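Local coordinates for protein 8-amino-8-demethylriboflavin N,N-dimethyltransferase (Streptomyces davawensis, PDB 4D7K) that transfers methyl groups from S-adenosyl methionine to the amino nitrogen of 8-amino-8-demethylriboflavin, in two steps, to complete the antibiotic roseoflavin, at residues A[75-78]-A[84-87]; A[47-52]-A[62-67]; A[31-34]-A[38-41]. One frame throughout, in Å; residues are numbered along the deposited sequence. Where two conformers were deposited one is given.

Interaction 1 (A[75-78]-A[84-87])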
loop_
_atom_site.group_PDB
_atom_site.type_symbol
_atom_site.label_atom_id
_atom_site.label_comp_id
_atom_site.label_asym_id
_atom_site.label_seq_id
_atom_site.Cartn_x
_atom_site.Cartn_y
_atom_site.Cartn_z
ATOM N N ALA A 75 -7.100 -1.596 13.781
ATOM C CA ALA A 75 -5.927 -2.091 14.493
ATOM C C ALA A 75 -6.052 -1.818 15.995
ATOM O O ALA A 75 -5.631 -2.626 16.821
ATOM C CB ALA A 75 -4.667 -1.463 13.935
ATOM N N LEU A 76 -6.635 -0.673 16.335
ATOM C CA LEU A 76 -6.929 -0.327 17.723
ATOM C C LEU A 76 -8.433 -0.117 17.893
ATOM O O LEU A 76 -9.185 -0.184 16.922
ATOM C CB LEU A 76 -6.178 0.937 18.148
ATOM C CG LEU A 76 -4.655 1.053 17.991
ATOM C CD1 LEU A 76 -4.209 2.440 18.403
ATOM C CD2 LEU A 76 -3.924 0.020 18.819
ATOM N N ARG A 77 -8.858 0.135 19.128
ATOM C CA ARG A 77 -10.238 0.523 19.423
ATOM C C ARG A 77 -10.261 1.819 20.219
ATOM O O ARG A 77 -9.486 1.985 21.159
ATOM C CB ARG A 77 -10.972 -0.561 20.218
ATOM C CG ARG A 77 -11.367 -1.785 19.431
ATOM C CD ARG A 77 -12.348 -2.626 20.234
ATOM N NE ARG A 77 -11.779 -3.086 21.498
ATOM C CZ ARG A 77 -11.250 -4.290 21.677
ATOM N NH1 ARG A 77 -11.227 -5.155 20.672
ATOM N NH2 ARG A 77 -10.757 -4.636 22.860
ATOM N N GLU A 78 -11.146 2.734 19.850
ATOM C CA GLU A 78 -11.352 3.931 20.649
ATOM C C GLU A 78 -12.131 3.556 21.904
ATOM O O GLU A 78 -13.049 2.744 21.847
ATOM C CB GLU A 78 -12.089 5.002 19.852
ATOM C CG GLU A 78 -11.268 5.606 18.734
ATOM C CD GLU A 78 -11.938 6.811 18.114
ATOM O OE1 GLU A 78 -11.968 7.876 18.768
ATOM O OE2 GLU A 78 -12.432 6.692 16.973
ATOM N N PHE A 84 -7.339 4.411 24.134
ATOM C CA PHE A 84 -7.266 3.417 23.077
ATOM C C PHE A 84 -6.834 2.079 23.644
ATOM O O PHE A 84 -6.138 2.020 24.654
ATOM C CB PHE A 84 -6.306 3.872 21.973
ATOM C CG PHE A 84 -6.741 5.135 21.286
ATOM C CD1 PHE A 84 -6.384 6.375 21.792
ATOM C CD2 PHE A 84 -7.528 5.081 20.150
ATOM C CE1 PHE A 84 -6.802 7.538 21.174
ATOM C CE2 PHE A 84 -7.946 6.243 19.520
ATOM C CZ PHE A 84 -7.582 7.473 20.033
ATOM N N GLU A 85 -7.269 1.001 23.004
ATOM C CA GLU A 85 -6.827 -0.330 23.385
ATOM C C GLU A 85 -6.668 -1.187 22.139
ATOM O O GLU A 85 -6.992 -0.753 21.037
ATOM C CB GLU A 85 -7.801 -0.974 24.375
ATOM C CG GLU A 85 -9.163 -1.345 23.816
ATOM C CD GLU A 85 -10.056 -1.976 24.875
ATOM O OE1 GLU A 85 -9.766 -1.777 26.074
ATOM O OE2 GLU A 85 -11.036 -2.670 24.519
ATOM N N LEU A 86 -6.165 -2.402 22.319
ATOM C CA LEU A 86 -5.851 -3.284 21.202
ATOM C C LEU A 86 -7.069 -3.947 20.569
ATOM O O LEU A 86 -7.858 -4.590 21.253
ATOM C CB LEU A 86 -4.880 -4.374 21.660
ATOM C CG LEU A 86 -3.420 -3.967 21.857
ATOM C CD1 LEU A 86 -2.636 -5.122 22.451
ATOM C CD2 LEU A 86 -2.807 -3.520 20.533
ATOM N N ALA A 87 -7.205 -3.795 19.255
ATOM C CA ALA A 87 -8.099 -4.645 18.471
ATOM C C ALA A 87 -7.289 -5.878 18.050
ATOM O O ALA A 87 -6.063 -5.860 18.156
ATOM C CB ALA A 87 -8.646 -3.886 17.254
#

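Interaction 2 (A[47-52]-A[62-67])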
loop_
_atom_site.group_PDB
_atom_site.type_symbol
_atom_site.label_atom_id
_atom_site.label_comp_id
_atom_site.label_asym_id
_atom_site.label_seq_id
_atom_site.Cartn_x
_atom_site.Cartn_y
_atom_site.Cartn_z
ATOM N N ARG A 47 -4.971 2.914 27.593
ATOM C CA ARG A 47 -4.242 4.087 28.054
ATOM C C ARG A 47 -4.838 5.328 27.401
ATOM O O ARG A 47 -5.384 5.252 26.300
ATOM C CB ARG A 47 -2.750 3.976 27.722
ATOM C CG ARG A 47 -2.064 2.715 28.234
ATOM C CD ARG A 47 -1.845 2.772 29.734
ATOM N NE ARG A 47 -1.013 3.908 30.119
ATOM C CZ ARG A 47 -0.879 4.340 31.368
ATOM N NH1 ARG A 47 -1.526 3.733 32.355
ATOM N NH2 ARG A 47 -0.100 5.377 31.630
ATOM N N THR A 48 -4.727 6.467 28.064
ATOM C CA THR A 48 -5.221 7.697 27.478
ATOM C C THR A 48 -4.213 8.254 26.480
ATOM O O THR A 48 -3.051 7.843 26.457
ATOM C CB THR A 48 -5.501 8.747 28.543
ATOM O OG1 THR A 48 -4.257 9.216 29.064
ATOM C CG2 THR A 48 -6.333 8.145 29.673
ATOM N N THR A 49 -4.665 9.194 25.656
ATOM C CA THR A 49 -3.789 9.878 24.714
ATOM C C THR A 49 -2.630 10.559 25.434
ATOM O O THR A 49 -1.479 10.444 25.016
ATOM C CB THR A 49 -4.559 10.929 23.898
ATOM O OG1 THR A 49 -5.647 10.297 23.217
ATOM C CG2 THR A 49 -3.644 11.584 22.879
ATOM N N ALA A 50 -2.945 11.262 26.516
ATOM C CA ALA A 50 -1.940 11.956 27.313
ATOM C C ALA A 50 -0.842 11.013 27.792
ATOM O O ALA A 50 0.342 11.346 27.720
ATOM C CB ALA A 50 -2.592 12.642 28.498
ATOM N N ASP A 51 -1.236 9.840 28.284
ATOM C CA ASP A 51 -0.272 8.842 28.745
ATOM C C ASP A 51 0.613 8.364 27.597
ATOM O O ASP A 51 1.834 8.273 27.728
ATOM C CB ASP A 51 -0.984 7.642 29.378
ATOM C CG ASP A 51 -1.621 7.969 30.719
ATOM O OD1 ASP A 51 -1.199 8.953 31.368
ATOM O OD2 ASP A 51 -2.540 7.224 31.130
ATOM N N LEU A 52 -0.015 8.047 26.473
ATOM C CA LEU A 52 0.711 7.559 25.308
ATOM C C LEU A 52 1.603 8.660 24.739
ATOM O O LEU A 52 2.667 8.385 24.181
ATOM C CB LEU A 52 -0.267 7.038 24.255
ATOM C CG LEU A 52 -1.070 5.822 24.722
ATOM C CD1 LEU A 52 -2.190 5.484 23.756
ATOM C CD2 LEU A 52 -0.157 4.626 24.919
ATOM N N ARG A 62 -1.496 15.421 17.584
ATOM C CA ARG A 62 -1.241 14.652 16.372
ATOM C C ARG A 62 -1.172 13.144 16.637
ATOM O O ARG A 62 -1.422 12.341 15.736
ATOM C CB ARG A 62 0.042 15.144 15.698
ATOM C CG ARG A 62 -0.138 16.506 15.032
ATOM C CD ARG A 62 1.075 16.949 14.227
ATOM N NE ARG A 62 0.671 17.749 13.070
ATOM C CZ ARG A 62 0.899 17.401 11.808
ATOM N NH1 ARG A 62 1.552 16.278 11.538
ATOM N NH2 ARG A 62 0.487 18.179 10.814
ATOM N N LEU A 63 -0.845 12.759 17.868
ATOM C CA LEU A 63 -0.843 11.343 18.225
ATOM C C LEU A 63 -2.262 10.801 18.201
ATOM O O LEU A 63 -2.509 9.704 17.699
ATOM C CB LEU A 63 -0.223 11.112 19.605
ATOM C CG LEU A 63 -0.238 9.649 20.068
ATOM C CD1 LEU A 63 0.635 8.780 19.168
ATOM C CD2 LEU A 63 0.193 9.521 21.519
ATOM N N ARG A 64 -3.192 11.585 18.739
ATOM C CA ARG A 64 -4.601 11.210 18.769
ATOM C C ARG A 64 -5.151 10.980 17.368
ATOM O O ARG A 64 -5.913 10.036 17.139
ATOM C CB ARG A 64 -5.432 12.281 19.478
ATOM C CG ARG A 64 -6.916 11.934 19.559
ATOM C CD ARG A 64 -7.728 13.021 20.238
ATOM N NE ARG A 64 -7.298 13.252 21.612
ATOM C CZ ARG A 64 -6.561 14.290 21.989
ATOM N NH1 ARG A 64 -6.179 15.188 21.091
ATOM N NH2 ARG A 64 -6.204 14.429 23.258
ATOM N N ARG A 65 -4.762 11.845 16.435
ATOM C CA ARG A 65 -5.177 11.702 15.045
ATOM C C ARG A 65 -4.585 10.438 14.416
ATOM O O ARG A 65 -5.255 9.741 13.655
ATOM C CB ARG A 65 -4.779 12.942 14.244
ATOM C CG ARG A 65 -5.457 14.213 14.736
ATOM C CD ARG A 65 -4.846 15.445 14.100
ATOM N NE ARG A 65 -4.989 15.438 12.648
ATOM C CZ ARG A 65 -4.394 16.310 11.841
ATOM N NH1 ARG A 65 -3.610 17.253 12.348
ATOM N NH2 ARG A 65 -4.575 16.235 10.529
ATOM N N LEU A 66 -3.335 10.137 14.751
ATOM C CA LEU A 66 -2.705 8.897 14.313
ATOM C C LEU A 66 -3.390 7.672 14.934
ATOM O O LEU A 66 -3.652 6.680 14.251
ATOM C CB LEU A 66 -1.213 8.900 14.673
ATOM C CG LEU A 66 -0.484 7.574 14.448
ATOM C CD1 LEU A 66 -0.433 7.252 12.968
ATOM C CD2 LEU A 66 0.919 7.597 15.032
ATOM N N LEU A 67 -3.670 7.747 16.234
ATOM C CA LEU A 67 -4.316 6.646 16.949
ATOM C C LEU A 67 -5.740 6.430 16.454
ATOM O O LEU A 67 -6.200 5.298 16.326
ATOM C CB LEU A 67 -4.328 6.908 18.461
ATOM C CG LEU A 67 -2.994 6.881 19.208
ATOM C CD1 LEU A 67 -3.172 7.409 20.626
ATOM C CD2 LEU A 67 -2.453 5.471 19.226
#

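Interaction 3 (A[31-34]-A[38-41])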
loop_
_atom_site.group_PDB
_atom_site.type_symbol
_atom_site.label_atom_id
_atom_site.label_comp_id
_atom_site.label_asym_id
_atom_site.label_seq_id
_atom_site.Cartn_x
_atom_site.Cartn_y
_atom_site.Cartn_z
ATOM N N TYR A 31 2.667 0.934 10.131
ATOM C CA TYR A 31 4.110 1.075 10.299
ATOM C C TYR A 31 4.424 2.002 11.473
ATOM O O TYR A 31 5.178 1.644 12.378
ATOM C CB TYR A 31 4.751 1.612 9.011
ATOM C CG TYR A 31 6.211 1.993 9.161
ATOM C CD1 TYR A 31 7.206 1.023 9.173
ATOM C CD2 TYR A 31 6.593 3.323 9.295
ATOM C CE1 TYR A 31 8.543 1.369 9.306
ATOM C CE2 TYR A 31 7.932 3.678 9.435
ATOM C CZ TYR A 31 8.899 2.698 9.440
ATOM O OH TYR A 31 10.225 3.039 9.576
ATOM N N ALA A 32 3.826 3.189 11.456
ATOM C CA ALA A 32 4.103 4.196 12.471
ATOM C C ALA A 32 3.656 3.714 13.845
ATOM O O ALA A 32 4.337 3.948 14.845
ATOM C CB ALA A 32 3.430 5.510 12.116
ATOM N N VAL A 33 2.522 3.023 13.884
ATOM C CA VAL A 33 2.011 2.458 15.129
ATOM C C VAL A 33 2.995 1.442 15.710
ATOM O O VAL A 33 3.290 1.450 16.908
ATOM C CB VAL A 33 0.628 1.791 14.917
ATOM C CG1 VAL A 33 0.332 0.794 16.029
ATOM C CG2 VAL A 33 -0.473 2.850 14.810
ATOM N N ALA A 34 3.517 0.574 14.853
ATOM C CA ALA A 34 4.456 -0.442 15.297
ATOM C C ALA A 34 5.796 0.167 15.721
ATOM O O ALA A 34 6.375 -0.256 16.723
ATOM C CB ALA A 34 4.660 -1.481 14.207
ATOM N N LEU A 38 3.422 1.246 20.134
ATOM C CA LEU A 38 2.085 1.413 20.692
ATOM C C LEU A 38 1.383 0.089 21.023
ATOM O O LEU A 38 0.716 0.007 22.055
ATOM C CB LEU A 38 1.217 2.239 19.740
ATOM C CG LEU A 38 1.651 3.701 19.644
ATOM C CD1 LEU A 38 0.868 4.447 18.581
ATOM C CD2 LEU A 38 1.491 4.378 20.988
ATOM N N PRO A 39 1.524 -0.950 20.168
ATOM C CA PRO A 39 0.862 -2.197 20.571
ATOM C C PRO A 39 1.412 -2.753 21.873
ATOM O O PRO A 39 0.652 -3.257 22.698
ATOM C CB PRO A 39 1.173 -3.152 19.417
ATOM C CG PRO A 39 1.467 -2.272 18.257
ATOM C CD PRO A 39 2.155 -1.084 18.843
ATOM N N ASP A 40 2.727 -2.655 22.045
ATOM C CA ASP A 40 3.391 -3.159 23.236
ATOM C C ASP A 40 3.043 -2.307 24.462
ATOM O O ASP A 40 2.901 -2.822 25.576
ATOM C CB ASP A 40 4.906 -3.201 23.007
ATOM C CG ASP A 40 5.282 -3.961 21.738
ATOM O OD1 ASP A 40 5.461 -5.194 21.809
ATOM O OD2 ASP A 40 5.392 -3.327 20.667
ATOM N N LEU A 41 2.895 -1.004 24.250
ATOM C CA LEU A 41 2.487 -0.100 25.319
ATOM C C LEU A 41 1.041 -0.368 25.747
ATOM O O LEU A 41 0.654 -0.058 26.867
ATOM C CB LEU A 41 2.644 1.362 24.880
ATOM C CG LEU A 41 4.049 1.965 24.825
ATOM C CD1 LEU A 41 4.020 3.298 24.097
ATOM C CD2 LEU A 41 4.617 2.134 26.228
#

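Interaction 1 (A[75-78]-A[84-87])
Arg77 and Glu85 face each other across an antiparallel hairpin that probably forms the wing of the winged-helix fold of this dimerisation domain. The pair shows how one hairpin can present a packed face and a wet one. At its centre the ladder is regular: Arg77 N donates to Glu85 O at 2.8 Å, and Glu85 N returns a bond to Arg77 O at 3.0 Å. Towards Ala75 and Ala87 the strands splay, and one bond remains, from Ala87 N to Ala75 O at 3.1 Å.

The packed side carries Leu76 and Phe84. Leu76 CD1 comes to 4.4 Å from Phe84 CB, while its other methyl, CD2, meets Leu86 CD2 at 4.1 Å, the two leucines crossing at a slant. Both Leu76 and Phe84 also rest on Leu67 of helix 60-72, which makes this face part of the domain core. Glu78 runs alongside Phe84 toward the border of that core, its CG lying 3.5 Å from Phe84 CE2; the carboxylate goes further, to a salt bridge with Lys296 of the second subunit.

On the more exposed side a salt bridge does much of the holding, though the Arg77 chain also lies against Ala87. Glu85 CG is set between backbone N and carbonyl carbon (chi1 69°), and the chain then runs extended, whereas Arg77 folds back through a bend at chi3 (-60°). The two side chains meet obliquely, with guanidinium and carboxylate planes 77° apart. Leu86 O lies over one guanidinium face without a hydrogen bond. A single carboxylate oxygen, Glu85 OE2, takes a weak bond from Arg77 NE and a straight, short one from Arg77 NH2 at 2.6 Å, lying in the guanidinium plane although the nitrogen sits above the carboxylate plane.

Interaction 2 (A[47-52]-A[62-67])
Thr49, Leu52 and Leu63 bury the most surface where helix 49-56 meets helix 60-72, an arrangement consistent with the helix-turn-helix element of a winged-helix domain. Thr49 stands in the first turn, just after the N-cap residue Thr48. Its CG2 methyl sits over one face of the Arg64 guanidinium, displaced toward the rim and 3.8 Å from Arg64 NH2, with the two side chains crossing at nearly a right angle. The hydroxyl makes no hydrogen bond to Arg64. Instead, Asp82 serves both residues, so its carboxylate, through OD1 to Thr49 OG1 in a hydrogen bond and OD2 to Arg64 NH2 in a salt bridge, ties the two together.

Beside this pair the side-chain contacts are between leucines. Leu63 has CG anti to its backbone N (chi1 178°), which carries the CD2 methyl across to the first helix, 3.7 Å from Leu52 CB; the same methyl lies 4.0 Å from Thr49 O. One branch thus touches both Thr49 and Leu52. Helix 60-72 also meets the second subunit, where Arg65 forms a salt bridge with Asp299 of that chain. The apolar row ends one turn after Leu63, where Leu67 CD1 meets Leu52 CD1 at 3.8 Å.

Interaction 3 (A[31-34]-A[38-41])
A chi1 of 159° on Val33 turns its CG1 branch nearly opposite the backbone N and out toward Pro39, while Leu38, with CG opposite the carbonyl carbon (chi1 -69°), lays its chain back beside the Val33 backbone. These settings lie at the junction between the long helix 13-35 and the one-turn helix 38-41, which leads into what is probably the winged-helix core of the dimerisation domain. Val33 O receives Leu38 N at 3.2 Å, a bond from residue 38 back to residue 33, one residue longer than the usual alpha-helical span.

Pro39, second in the short helix, has no backbone N-H to offer, and helices tolerate proline well in their first turn. Its ring is put to use as an apolar surface: CD approaches Val33 CG1 to 3.8 Å, with CG close behind, as the two side chains cross at a slant. Around the junction, Val33 packs on Ala70 and Leu38 on Leu67, both from helix 60-72, and Ala34 O accepts a hydrogen bond from Arg102. The carbonyl oxygen at the centre is closely surrounded, since besides its amide donor Val33 O has Pro39 CD at 3.4 Å and Leu38 CB at 3.6 Å.

Overall arrangement
The three contacts lie in series along one dimerisation domain, each centre about 11 Å from the other two, and converge on a shared apolar core. Leu67 of interaction 2 is their common point: its CD1 meets Phe84 CD1 of interaction 1 at 3.6 Å, and its CD2 lies 3.6 Å from Leu76 CD1 and 3.5 Å from Leu38 CD1 of interaction 3. Interactions 1 and 2 are also joined through the sheet, where a probable hydrogen bond links Phe84 N to Arg47 O at 3.0 Å. Interaction 3 reaches the hairpin through Pro39 O and Leu86 CD1. All three lie away from the predicted S-adenosyl methionine site, which includes Asp209 and Asp236.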